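Long-range contact in SalCYP truncation (Salinispora tropica, PDB 7ABB), which belongs to the cytochrome P450 family of heme proteins and carries a bound heme c: residues A[16-21]-A[377-382]. Sequence-based numbering, arbitrary orientation.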
loop_
_atom_site.group_PDB
_atom_site.type_symbol
_atom_site.label_atom_id
_atom_site.label_comp_id
_atom_site.label_asym_id
_atom_site.label_seq_id
_atom_site.Cartn_x
_atom_site.Cartn_y
_atom_site.Cartn_z
ATOM N N PHE A 16 3.757 16.340 2.683
ATOM C CA PHE A 16 4.793 15.331 2.400
ATOM C C PHE A 16 5.549 14.891 3.638
ATOM O O PHE A 16 6.533 14.153 3.551
ATOM C CB PHE A 16 5.774 15.885 1.369
ATOM C CG PHE A 16 5.215 15.941 -0.018
ATOM C CD1 PHE A 16 4.914 14.776 -0.700
ATOM C CD2 PHE A 16 4.994 17.159 -0.648
ATOM C CE1 PHE A 16 4.398 14.817 -1.987
ATOM C CE2 PHE A 16 4.477 17.206 -1.937
ATOM C CZ PHE A 16 4.180 16.034 -2.605
ATOM N N ALA A 17 5.148 15.312 4.830
ATOM C CA ALA A 17 5.928 15.023 6.016
ATOM C C ALA A 17 5.829 13.543 6.390
ATOM O O ALA A 17 4.904 12.832 5.996
ATOM C CB ALA A 17 5.462 15.903 7.170
ATOM N N ALA A 18 6.814 13.081 7.161
ATOM C CA ALA A 18 6.825 11.697 7.606
ATOM C C ALA A 18 5.710 11.450 8.624
ATOM O O ALA A 18 5.212 12.391 9.243
ATOM C CB ALA A 18 8.179 11.358 8.231
ATOM N N PRO A 19 5.340 10.180 8.849
ATOM C CA PRO A 19 4.341 9.884 9.895
ATOM C C PRO A 19 4.647 10.525 11.237
ATOM O O PRO A 19 3.742 11.079 11.877
ATOM C CB PRO A 19 4.377 8.360 9.986
ATOM C CG PRO A 19 4.732 7.927 8.577
ATOM C CD PRO A 19 5.687 8.982 8.063
ATOM N N GLN A 20 5.894 10.474 11.667
ATOM C CA GLN A 20 6.269 11.060 12.950
ATOM C C GLN A 20 5.960 12.544 12.983
ATOM O O GLN A 20 5.583 13.090 14.029
ATOM C CB GLN A 20 7.753 10.829 13.203
ATOM C CG GLN A 20 8.099 10.378 14.583
ATOM C CD GLN A 20 9.577 10.071 14.693
ATOM O OE1 GLN A 20 9.990 8.911 14.661
ATOM N NE2 GLN A 20 10.385 11.119 14.791
ATOM N N ALA A 21 6.144 13.224 11.855
ATOM C CA ALA A 21 5.874 14.650 11.810
ATOM C C ALA A 21 4.378 14.912 11.862
ATOM O O ALA A 21 3.927 15.808 12.583
ATOM C CB ALA A 21 6.490 15.265 10.560
ATOM N N PHE A 377 12.229 5.667 9.796
ATOM C CA PHE A 377 11.099 5.134 9.055
ATOM C C PHE A 377 11.441 5.157 7.564
ATOM O O PHE A 377 11.954 6.166 7.062
ATOM C CB PHE A 377 9.834 5.969 9.344
ATOM C CG PHE A 377 8.604 5.473 8.615
ATOM C CD1 PHE A 377 7.932 4.352 9.054
ATOM C CD2 PHE A 377 8.165 6.106 7.466
ATOM C CE1 PHE A 377 6.817 3.866 8.372
ATOM C CE2 PHE A 377 7.024 5.632 6.781
ATOM C CZ PHE A 377 6.370 4.512 7.235
ATOM N N LEU A 378 11.151 4.056 6.863
ATOM C CA LEU A 378 11.571 3.857 5.476
ATOM C C LEU A 378 10.463 4.301 4.534
ATOM O O LEU A 378 9.345 3.805 4.636
ATOM C CB LEU A 378 11.913 2.393 5.218
ATOM C CG LEU A 378 12.994 1.842 6.162
ATOM C CD1 LEU A 378 13.148 0.356 5.934
ATOM C CD2 LEU A 378 14.299 2.574 5.970
ATOM N N ARG A 379 10.777 5.245 3.651
ATOM C CA ARG A 379 9.835 5.760 2.667
ATOM C C ARG A 379 10.634 6.399 1.543
ATOM O O ARG A 379 11.818 6.708 1.698
ATOM C CB ARG A 379 8.874 6.782 3.287
ATOM C CG ARG A 379 9.584 7.963 3.912
ATOM C CD ARG A 379 8.671 8.818 4.796
ATOM N NE ARG A 379 7.817 9.712 4.019
ATOM C CZ ARG A 379 8.029 11.017 3.850
ATOM N NH1 ARG A 379 9.083 11.620 4.393
ATOM N NH2 ARG A 379 7.179 11.724 3.122
ATOM N N ASN A 380 9.978 6.591 0.400
ATOM C CA ASN A 380 10.608 7.285 -0.736
ATOM C C ASN A 380 11.892 6.540 -1.098
ATOM O O ASN A 380 11.848 5.314 -1.290
ATOM C CB ASN A 380 10.802 8.747 -0.371
ATOM C CG ASN A 380 9.488 9.453 -0.094
ATOM O OD1 ASN A 380 8.473 9.127 -0.702
ATOM N ND2 ASN A 380 9.503 10.403 0.831
ATOM N N VAL A 381 13.032 7.220 -1.205
ATOM C CA VAL A 381 14.311 6.597 -1.534
ATOM C C VAL A 381 15.050 6.259 -0.246
ATOM O O VAL A 381 15.340 7.142 0.567
ATOM C CB VAL A 381 15.151 7.523 -2.419
ATOM C CG1 VAL A 381 16.508 6.885 -2.724
ATOM C CG2 VAL A 381 14.391 7.849 -3.700
ATOM N N TYR A 382 15.356 4.983 -0.067
ATOM C CA TYR A 382 16.093 4.506 1.096
ATOM C C TYR A 382 16.865 3.258 0.695
ATOM O O TYR A 382 16.625 2.672 -0.361
ATOM C CB TYR A 382 15.140 4.211 2.260
ATOM C CG TYR A 382 14.175 3.084 1.983
ATOM C CD1 TYR A 382 14.519 1.760 2.246
ATOM C CD2 TYR A 382 12.913 3.345 1.447
ATOM C CE1 TYR A 382 13.640 0.724 1.992
ATOM C CE2 TYR A 382 12.028 2.318 1.186
ATOM C CZ TYR A 382 12.391 1.009 1.459
ATOM O OH TYR A 382 11.539 -0.044 1.214
#
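Arg379 reaches across to the backbone of Phe16, its NH2 donating a hydrogen bond to Phe16 O at 2.5 Å, closer than usual, so the exact length is doubtful. The bond is bent, 134° at the hydrogen, and the donor stands above the carbonyl plane instead of lying in it. Ala18 CA approaches one face of the guanidinium near its rim, while Asn380 ND2, from the same segment as Arg379, sits 3.4 Å above the centre of the opposite face. A small residue suits position 18, where Ala18 CB comes within 4.0 Å of Arg379 NH1. The arginine chain is long enough to reach the carbonyl of Phe16 even with its bend at chi3 (-79°), which turns NE aside.

Beside it, Pro19 CG rests over one face of the Phe377 ring in a CH-pi contact, 4.1 Å from the centroid. Pro19 opens helix 19-29, a place where its lack of an N-H costs no helical hydrogen bond, while Ala18 occupies the N-cap position. Cys281 touches both Pro19 and Phe377, and Asn246 of helix 238-253 flanks the phenylalanine, whose side chain is about 10 Å from the heme c. A hydrogen bond from the guanidinium to a backbone carbonyl, independent of the Phe16 side chain, and one proline-aromatic contact thus fasten the start of helix 19-29 to the loop before strand 385-387.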